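Local coordinates for protein N5-Carboxyaminoimidazole ribonucleotide synthetase (PDB 3ORQ) that catalyses the ATP-dependent carboxylation of 5-aminoimidazole ribonucleotide with bicarbonate to N5-carboxyaminoimidazole ribonucleotide, a ligase reaction of purine biosynthesis, at residues E116-S120 with A121-V125; N331-P334 with E335-L338. All coordinates share one frame; numbering follows the deposited sequence.

Interaction 1. Residues E116-S120 with A121-V125; sequences ETLKS and AGTKV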
ATOM      1  N   GLU A 116     -13.999 -22.626  26.000  1.00 22.50           N
ATOM      2  CA  GLU A 116     -13.384 -23.743  26.722  1.00 24.20           C
ATOM      3  C   GLU A 116     -11.867 -23.660  26.631  1.00 25.01           C
ATOM      4  O   GLU A 116     -11.169 -23.723  27.648  1.00 22.52           O
ATOM      5  CB  GLU A 116     -13.849 -25.084  26.159  1.00 25.83           C
ATOM      6  CG  GLU A 116     -15.238 -25.533  26.615  1.00 30.82           C
ATOM      7  CD  GLU A 116     -15.697 -26.830  25.939  1.00 36.29           C
ATOM      8  OE1 GLU A 116     -15.111 -27.206  24.893  1.00 36.15           O
ATOM      9  OE2 GLU A 116     -16.649 -27.472  26.449  1.00 40.00           O
ATOM     10  N   THR A 117     -11.368 -23.464  25.403  1.00 23.77           N
ATOM     11  CA  THR A 117      -9.936 -23.432  25.168  1.00 23.90           C
ATOM     12  C   THR A 117      -9.277 -22.315  25.967  1.00 25.67           C
ATOM     13  O   THR A 117      -8.227 -22.518  26.603  1.00 26.34           O
ATOM     14  CB  THR A 117      -9.609 -23.245  23.672  1.00 23.27           C
ATOM     15  OG1 THR A 117     -10.206 -24.306  22.922  1.00 24.47           O
ATOM     16  CG2 THR A 117      -8.107 -23.256  23.448  1.00 21.02           C
ATOM     17  N   LEU A 118      -9.899 -21.140  25.940  1.00 24.49           N
ATOM     18  CA  LEU A 118      -9.354 -19.994  26.657  1.00 23.79           C
ATOM     19  C   LEU A 118      -9.240 -20.277  28.169  1.00 24.38           C
ATOM     20  O   LEU A 118      -8.181 -20.078  28.778  1.00 24.45           O
ATOM     21  CB  LEU A 118     -10.203 -18.752  26.377  1.00 23.42           C
ATOM     22  CG  LEU A 118     -10.294 -18.200  24.951  1.00 19.03           C
ATOM     23  CD1 LEU A 118     -11.277 -16.991  24.860  1.00 13.15           C
ATOM     24  CD2 LEU A 118      -8.905 -17.831  24.425  1.00 17.89           C
ATOM     25  N   LYS A 119     -10.310 -20.794  28.762  1.00 25.05           N
ATOM     26  CA  LYS A 119     -10.278 -21.139  30.178  1.00 26.08           C
ATOM     27  C   LYS A 119      -9.228 -22.200  30.469  1.00 26.38           C
ATOM     28  O   LYS A 119      -8.469 -22.101  31.444  1.00 27.87           O
ATOM     29  CB  LYS A 119     -11.642 -21.633  30.645  1.00 27.78           C
ATOM     30  CG  LYS A 119     -11.739 -21.799  32.152  1.00 30.76           C
ATOM     31  CD  LYS A 119     -13.166 -22.111  32.535  1.00 35.87           C
ATOM     32  CE  LYS A 119     -13.404 -22.057  34.038  1.00 38.66           C
ATOM     33  NZ  LYS A 119     -14.891 -22.052  34.265  1.00 40.37           N
ATOM     34  N   SER A 120      -9.196 -23.222  29.627  1.00 25.03           N
ATOM     35  CA  SER A 120      -8.214 -24.286  29.734  1.00 25.34           C
ATOM     36  C   SER A 120      -6.733 -23.829  29.496  1.00 24.92           C
ATOM     37  O   SER A 120      -5.784 -24.481  29.939  1.00 25.77           O
ATOM     38  CB  SER A 120      -8.618 -25.410  28.793  1.00 26.63           C
ATOM     39  OG  SER A 120      -7.768 -26.514  28.959  1.00 30.30           O
ATOM     40  N   ALA A 121      -6.543 -22.709  28.818  1.00 21.65           N
ATOM     41  CA  ALA A 121      -5.207 -22.152  28.656  1.00 19.94           C
ATOM     42  C   ALA A 121      -4.870 -21.284  29.853  1.00 20.99           C
ATOM     43  O   ALA A 121      -3.811 -20.677  29.895  1.00 20.35           O
ATOM     44  CB  ALA A 121      -5.103 -21.327  27.352  1.00 17.30           C
ATOM     45  N   GLY A 122      -5.793 -21.218  30.818  1.00 22.61           N
ATOM     46  CA  GLY A 122      -5.631 -20.358  31.991  1.00 23.33           C
ATOM     47  C   GLY A 122      -5.685 -18.858  31.724  1.00 23.73           C
ATOM     48  O   GLY A 122      -5.108 -18.072  32.463  1.00 22.82           O
ATOM     49  N   THR A 123      -6.387 -18.445  30.668  1.00 23.92           N
ATOM     50  CA  THR A 123      -6.630 -17.013  30.449  1.00 23.98           C
ATOM     51  C   THR A 123      -7.845 -16.537  31.281  1.00 25.25           C
ATOM     52  O   THR A 123      -8.623 -17.343  31.778  1.00 24.42           O
ATOM     53  CB  THR A 123      -6.907 -16.702  28.991  1.00 21.84           C
ATOM     54  OG1 THR A 123      -8.207 -17.186  28.680  1.00 23.48           O
ATOM     55  CG2 THR A 123      -5.911 -17.374  28.076  1.00 21.26           C
ATOM     56  N   LYS A 124      -8.015 -15.226  31.416  1.00 27.09           N
ATOM     57  CA  LYS A 124      -9.174 -14.706  32.137  1.00 30.54           C
ATOM     58  C   LYS A 124     -10.384 -14.580  31.187  1.00 31.18           C
ATOM     59  O   LYS A 124     -10.508 -13.611  30.436  1.00 30.35           O
ATOM     60  CB  LYS A 124      -8.823 -13.367  32.830  1.00 31.52           C
ATOM     61  CG  LYS A 124      -9.967 -12.715  33.662  1.00 35.92           C
ATOM     62  CD  LYS A 124     -10.246 -13.384  35.009  1.00 41.54           C
ATOM     63  CE  LYS A 124     -11.469 -12.752  35.683  1.00 43.09           C
ATOM     64  NZ  LYS A 124     -12.015 -13.506  36.860  1.00 45.40           N
ATOM     65  N   VAL A 125     -11.260 -15.574  31.216  1.00 31.58           N
ATOM     66  CA  VAL A 125     -12.472 -15.587  30.396  1.00 33.24           C
ATOM     67  C   VAL A 125     -13.696 -15.101  31.197  1.00 34.27           C
ATOM     68  O   VAL A 125     -13.752 -15.246  32.410  1.00 34.47           O
ATOM     69  CB  VAL A 125     -12.748 -17.024  29.855  1.00 35.59           C
ATOM     70  CG1 VAL A 125     -14.107 -17.124  29.181  1.00 37.70           C
ATOM     71  CG2 VAL A 125     -11.691 -17.424  28.870  1.00 35.41           C
TER

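Interaction 2. Residues N331-P334 with E335-L338; sequences NEHP and EWHL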
ATOM      1  N   ASN A 331     -13.978  14.491  -0.746  1.00 11.61           N
ATOM      2  CA  ASN A 331     -13.030  15.062  -1.673  1.00 14.41           C
ATOM      3  C   ASN A 331     -12.295  16.238  -1.073  1.00 14.44           C
ATOM      4  O   ASN A 331     -11.252  16.644  -1.596  1.00 15.72           O
ATOM      5  CB  ASN A 331     -13.729  15.415  -3.000  1.00 16.18           C
ATOM      6  CG  ASN A 331     -13.744  16.875  -3.281  1.00 18.43           C
ATOM      7  OD1 ASN A 331     -12.962  17.366  -4.109  1.00 23.89           O
ATOM      8  ND2 ASN A 331     -14.628  17.595  -2.603  1.00 17.41           N
ATOM      9  N   GLU A 332     -12.826  16.781   0.022  1.00 13.38           N
ATOM     10  CA  GLU A 332     -12.196  17.945   0.662  1.00 16.40           C
ATOM     11  C   GLU A 332     -11.377  17.543   1.892  1.00 15.83           C
ATOM     12  O   GLU A 332     -10.913  18.394   2.644  1.00 16.44           O
ATOM     13  CB  GLU A 332     -13.227  19.059   0.993  1.00 17.47           C
ATOM     14  CG  GLU A 332     -14.483  18.572   1.700  1.00 25.69           C
ATOM     15  CD  GLU A 332     -15.567  19.674   1.944  1.00 32.15           C
ATOM     16  OE1 GLU A 332     -16.553  19.742   1.167  1.00 33.43           O
ATOM     17  OE2 GLU A 332     -15.447  20.437   2.931  1.00 32.38           O
ATOM     18  N   HIS A 333     -11.204  16.237   2.081  1.00 14.25           N
ATOM     19  CA  HIS A 333     -10.594  15.701   3.280  1.00 11.56           C
ATOM     20  C   HIS A 333      -9.559  14.633   2.998  1.00 11.00           C
ATOM     21  O   HIS A 333      -9.766  13.460   3.352  1.00 10.51           O
ATOM     22  CB  HIS A 333     -11.672  15.135   4.142  1.00 12.28           C
ATOM     23  CG  HIS A 333     -12.532  16.176   4.789  1.00 15.37           C
ATOM     24  ND1 HIS A 333     -12.183  16.804   5.968  1.00 18.13           N
ATOM     25  CD2 HIS A 333     -13.746  16.662   4.451  1.00 13.01           C
ATOM     26  CE1 HIS A 333     -13.136  17.646   6.313  1.00 16.58           C
ATOM     27  NE2 HIS A 333     -14.089  17.587   5.404  1.00 14.99           N
ATOM     28  N   PRO A 334      -8.448  15.025   2.342  1.00  8.21           N
ATOM     29  CA  PRO A 334      -7.370  14.118   2.044  1.00  9.00           C
ATOM     30  C   PRO A 334      -6.782  13.494   3.326  1.00  9.88           C
ATOM     31  O   PRO A 334      -6.236  12.394   3.259  1.00 11.66           O
ATOM     32  CB  PRO A 334      -6.334  15.026   1.356  1.00 10.30           C
ATOM     33  CG  PRO A 334      -6.639  16.430   1.905  1.00  7.78           C
ATOM     34  CD  PRO A 334      -8.108  16.425   2.018  1.00  9.41           C
ATOM     35  N   GLU A 335      -6.934  14.165   4.468  1.00 10.66           N
ATOM     36  CA  GLU A 335      -6.428  13.677   5.761  1.00 10.86           C
ATOM     37  C   GLU A 335      -7.263  12.508   6.289  1.00 10.55           C
ATOM     38  O   GLU A 335      -6.944  11.969   7.343  1.00 10.83           O
ATOM     39  CB  GLU A 335      -6.294  14.810   6.825  1.00  9.23           C
ATOM     40  CG  GLU A 335      -7.621  15.381   7.329  1.00 14.33           C
ATOM     41  CD  GLU A 335      -8.238  16.479   6.436  1.00 19.44           C
ATOM     42  OE1 GLU A 335      -7.948  16.548   5.232  1.00 20.75           O
ATOM     43  OE2 GLU A 335      -9.038  17.286   6.949  1.00 23.11           O
ATOM     44  N   TRP A 336      -8.308  12.110   5.561  1.00  9.28           N
ATOM     45  CA  TRP A 336      -9.057  10.924   5.937  1.00  9.53           C
ATOM     46  C   TRP A 336      -8.467   9.597   5.401  1.00 11.74           C
ATOM     47  O   TRP A 336      -8.859   8.518   5.862  1.00 15.22           O
ATOM     48  CB  TRP A 336     -10.533  11.082   5.542  1.00  9.16           C
ATOM     49  CG  TRP A 336     -11.270  12.116   6.405  1.00  9.07           C
ATOM     50  CD1 TRP A 336     -10.751  12.839   7.462  1.00  8.81           C
ATOM     51  CD2 TRP A 336     -12.645  12.489   6.310  1.00  6.03           C
ATOM     52  NE1 TRP A 336     -11.708  13.640   7.988  1.00 10.38           N
ATOM     53  CE2 TRP A 336     -12.884  13.455   7.315  1.00  8.18           C
ATOM     54  CE3 TRP A 336     -13.696  12.112   5.458  1.00  3.92           C
ATOM     55  CZ2 TRP A 336     -14.150  14.054   7.522  1.00  9.28           C
ATOM     56  CZ3 TRP A 336     -14.976  12.714   5.653  1.00  8.15           C
ATOM     57  CH2 TRP A 336     -15.181  13.683   6.684  1.00  8.54           C
ATOM     58  N   HIS A 337      -7.524   9.665   4.470  1.00 10.28           N
ATOM     59  CA  HIS A 337      -6.877   8.459   3.891  1.00 10.59           C
ATOM     60  C   HIS A 337      -7.938   7.392   3.666  1.00 11.38           C
ATOM     61  O   HIS A 337      -8.020   6.387   4.397  1.00 11.53           O
ATOM     62  CB  HIS A 337      -5.743   7.908   4.766  1.00 10.88           C
ATOM     63  CG  HIS A 337      -4.548   8.823   4.899  1.00 11.33           C
ATOM     64  ND1 HIS A 337      -4.348   9.645   5.993  1.00 11.23           N
ATOM     65  CD2 HIS A 337      -3.502   9.042   4.077  1.00 11.94           C
ATOM     66  CE1 HIS A 337      -3.235  10.338   5.836  1.00  8.74           C
ATOM     67  NE2 HIS A 337      -2.690   9.973   4.687  1.00 15.81           N
ATOM     68  N   LEU A 338      -8.773   7.632   2.667  1.00  8.33           N
ATOM     69  CA  LEU A 338      -9.935   6.807   2.479  1.00  6.96           C
ATOM     70  C   LEU A 338      -9.602   5.506   1.788  1.00  6.11           C
ATOM     71  O   LEU A 338      -8.866   5.511   0.795  1.00  4.42           O
ATOM     72  CB  LEU A 338     -10.965   7.579   1.666  1.00  7.45           C
ATOM     73  CG  LEU A 338     -11.626   8.622   2.537  1.00 10.98           C
ATOM     74  CD1 LEU A 338     -11.886   9.997   1.754  1.00  6.93           C
ATOM     75  CD2 LEU A 338     -12.880   7.986   3.111  1.00 15.48           C
TER

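Interaction 1. Residues E116-S120 with A121-V125
Leu118 O, a carbonyl of the last turn of helix 111-120, is gripped by three donors from the residues that follow. Thr123 N bonds at 3.1 Å to Leu118 O, with the N-H aimed well at the oxygen (158°). The hydroxyl of the same threonine adds a weaker bond, Thr123 OG1 to Leu118 O at 2.9 Å; it can do so because chi1 of 73° sets OG1 between the threonine's own backbone N and carbonyl carbon, turned back over the helix end. Ala121 N divides itself between two acceptors, Thr117 O at 2.8 Å and Leu118 O at 3.1 Å, both weak and strongly bent. Gly122 N then reaches Lys119 O at 2.9 Å.

The bonds of Thr123 N and Gly122 N back into the last turn, with Gly122 at positive phi (68°), form a Schellman motif, the classic C-terminal cap that ends a helix and turns the chain away. Here it starts the loop toward strand 128-131. The methyl of Ala121 rests against Thr117 O and Leu118 O, while the CA-CB bond of Val125 is directed back toward the helix. Leu118 and Thr123 both pack on Ile244 of helix 234-245 and on Val268 of strand 266-272, so the capped end is seated against the ATP-grasp core. Thr117 OG1 is engaged within the helix by Thr113 O.

Carbonyls that a helix end leaves without partners from a further turn are thus supplied by loop amides and one hydroxyl, and buried Thr123 turns both its N-H and, more weakly, its OG1 to the same oxygen.

Interaction 2. Residues N331-P334 with E335-L338
His333 stacks on Trp336, the two side chains running alongside each other in the same direction with their rings offset: the imidazole and the six-membered ring of the indole have centroids 4.1 Å apart and planes only 13° from parallel. Trp336 CZ2 sits over the centre of the imidazole face. The histidine's own methylene extends the overlap, since His333 CB lies over the face of the five-membered indole ring, 3.7 Å from its centroid, as a CH-pi contact. In both residues CG stands anti to the carbonyl carbon.

Glu335 approaches the edge of the imidazole. Its chain folds back at chi2 (-84°), bringing OE2 to 3.3 Å from His333 ND1 in a weak hydrogen bond near the ring plane, with ring and carboxylate planes 48° apart.

Pro334 meets the other carboxylate oxygen with its pyrrolidine ring: Glu335 OE1 lies 3.2 Å from Pro334 CD and 3.6 Å from Pro334 CG. The backbone here makes a short 3-10 turn, with i to i+3 bonds from Trp336 N to His333 O at 3.0 Å and from His337 N to Pro334 O at 3.3 Å, so the proline carbonyl is an acceptor within the turn. The turn belongs to the C-terminal domain and leads into strand 338-340 at the edge of its sheet. Trp336 is buried, packed on Met355 and Val357 of strand 351-358 and Met369 of helix 362-372.

His337 ND1 bonds to Thr356 O. The second subunit also reaches the turn: Tyr288 of that chain meets the His337 ring and packs on Glu335, and its hydroxyl makes a weak hydrogen bond with Pro334 O.

Interaction 1 and interaction 2 stand on opposite sides of the chain's centre, their centres 42 Å apart and their nearest atoms about 31 Å apart, so neither touches the other. Both are local contacts in loops that lead to a strand, 128-131 in one case and 338-340 in the other. Their surroundings differ. The 116-125 contact lies nearer the nucleotide site, without touching the nucleotide: the side chain of Val125 is about 9 Å from the bound ADP, and that of Leu118 is about 6 Å from the side chain of Glu270, which holds the magnesium ion, and about 11 Å from the ion itself. The 331-338 contact lies away from the known sites, in the C-terminal domain, where it meets the second subunit.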